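Long-range contact in Ras GTPase-activating-like protein IQGAP2 (Homo sapiens, PDB 5CJP), which binds the Rho-family GTPase Cdc42 through its GAP-related domain, an interaction that induces IQGAP dimerization: residues L113-V117 against K186-I191. Coordinates in Å, arbitrary orientation, origin at the centre of the assembly. Numbering follows the deposited sequence.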
loop_
_atom_site.group_PDB
_atom_site.type_symbol
_atom_site.label_atom_id
_atom_site.label_comp_id
_atom_site.label_asym_id
_atom_site.label_seq_id
_atom_site.Cartn_x
_atom_site.Cartn_y
_atom_site.Cartn_z
ATOM N N LEU E 113 19.613 9.879 19.209
ATOM C CA LEU E 113 20.748 10.710 19.600
ATOM C C LEU E 113 20.289 12.045 20.190
ATOM O O LEU E 113 20.985 12.641 21.018
ATOM C CB LEU E 113 21.639 10.944 18.368
ATOM C CG LEU E 113 22.925 11.776 18.458
ATOM C CD1 LEU E 113 23.780 11.521 17.238
ATOM C CD2 LEU E 113 22.591 13.242 18.543
ATOM N N LEU E 114 19.112 12.505 19.767
ATOM C CA LEU E 114 18.572 13.763 20.247
ATOM C C LEU E 114 17.295 13.577 21.036
ATOM O O LEU E 114 16.972 14.397 21.893
ATOM C CB LEU E 114 18.276 14.697 19.079
ATOM C CG LEU E 114 19.415 15.269 18.242
ATOM C CD1 LEU E 114 18.804 16.038 17.064
ATOM C CD2 LEU E 114 20.301 16.169 19.096
ATOM N N ALA E 115 16.574 12.500 20.742
ATOM C CA ALA E 115 15.299 12.231 21.390
ATOM C C ALA E 115 15.313 12.341 22.911
ATOM O O ALA E 115 14.467 13.023 23.487
ATOM C CB ALA E 115 14.776 10.857 20.960
ATOM N N PRO E 116 16.263 11.673 23.584
ATOM C CA PRO E 116 16.353 11.722 25.047
ATOM C C PRO E 116 16.409 13.136 25.640
ATOM O O PRO E 116 15.581 13.487 26.482
ATOM C CB PRO E 116 17.616 10.923 25.334
ATOM C CG PRO E 116 17.609 9.906 24.246
ATOM C CD PRO E 116 17.257 10.732 23.041
ATOM N N VAL E 117 17.377 13.942 25.204
ATOM C CA VAL E 117 17.504 15.301 25.721
ATOM C C VAL E 117 16.416 16.226 25.218
ATOM O O VAL E 117 16.056 17.193 25.888
ATOM C CB VAL E 117 18.864 15.948 25.367
ATOM C CG1 VAL E 117 19.990 15.092 25.903
ATOM C CG2 VAL E 117 18.979 16.163 23.858
ATOM N N LYS E 186 23.269 19.797 27.834
ATOM C CA LYS E 186 22.790 18.428 27.713
ATOM C C LYS E 186 22.754 18.050 26.229
ATOM O O LYS E 186 23.271 17.007 25.843
ATOM C CB LYS E 186 21.402 18.279 28.337
ATOM C CG LYS E 186 21.416 18.325 29.860
ATOM C CD LYS E 186 20.112 17.857 30.475
ATOM C CE LYS E 186 20.265 17.744 31.991
ATOM N NZ LYS E 186 19.033 17.260 32.691
ATOM N N VAL E 187 22.168 18.903 25.393
ATOM C CA VAL E 187 22.107 18.635 23.963
ATOM C C VAL E 187 23.505 18.493 23.378
ATOM O O VAL E 187 23.817 17.519 22.704
ATOM C CB VAL E 187 21.405 19.765 23.202
ATOM C CG1 VAL E 187 21.557 19.543 21.718
ATOM C CG2 VAL E 187 19.933 19.825 23.588
ATOM N N LEU E 188 24.338 19.487 23.645
ATOM C CA LEU E 188 25.700 19.513 23.164
ATOM C C LEU E 188 26.482 18.255 23.489
ATOM O O LEU E 188 27.169 17.708 22.632
ATOM C CB LEU E 188 26.427 20.718 23.745
ATOM C CG LEU E 188 27.928 20.751 23.485
ATOM C CD1 LEU E 188 28.155 20.848 21.976
ATOM C CD2 LEU E 188 28.572 21.920 24.223
ATOM N N ASN E 189 26.399 17.789 24.723
ATOM C CA ASN E 189 27.148 16.596 25.097
ATOM C C ASN E 189 26.682 15.340 24.355
ATOM O O ASN E 189 27.502 14.484 24.015
ATOM C CB ASN E 189 27.097 16.392 26.621
ATOM C CG ASN E 189 27.982 17.398 27.381
ATOM O OD1 ASN E 189 27.726 17.702 28.546
ATOM N ND2 ASN E 189 29.029 17.899 26.728
ATOM N N SER E 190 25.380 15.233 24.090
ATOM C CA SER E 190 24.858 14.081 23.362
ATOM C C SER E 190 25.514 14.064 21.988
ATOM O O SER E 190 26.028 13.036 21.534
ATOM C CB SER E 190 23.349 14.197 23.178
ATOM O OG SER E 190 22.702 14.439 24.410
ATOM N N ILE E 191 25.482 15.222 21.332
ATOM C CA ILE E 191 26.074 15.371 20.011
ATOM C C ILE E 191 27.586 15.124 20.003
ATOM O O ILE E 191 28.069 14.239 19.304
ATOM C CB ILE E 191 25.808 16.795 19.427
ATOM C CG1 ILE E 191 24.298 17.071 19.345
ATOM C CG2 ILE E 191 26.424 16.905 18.047
ATOM C CD1 ILE E 191 23.923 18.521 19.063
#
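L113 opens this helix pair with its carbonyl: O lies 3.6 Å from S190 CB, a close approach that a small serine allows. Its extended side chain sets off sideways, and its end comes nearer, CD2 4.3 Å from I191 CG1. L114 also leaves sideways, its CD2 ending 4.1 Å from I191 CG1 and 4.5 Å from V187 CG1; I242 of helix 222-243 touches L114 and V187 alike. The segments, on helices 111-123 and 167-193 of the largely helical GAP-related domain, run nearly antiparallel, their axes 9.4 Å apart at closest approach and at 156°. P116, exposed and lacking an amide hydrogen, suits the kink here. V117, beta-branched and compact, points toward the other helix: CG2 meets V187 CG2 at 3.8 Å, and CG1 approaches S190 OG at 3.2 Å. That hydroxyl suits this apolar neighbour because it donates to K186 O (OG to O 3.0 Å), while the aliphatic base of K186 borders V117 and its amine leads away toward E120, a weak, long ion pair.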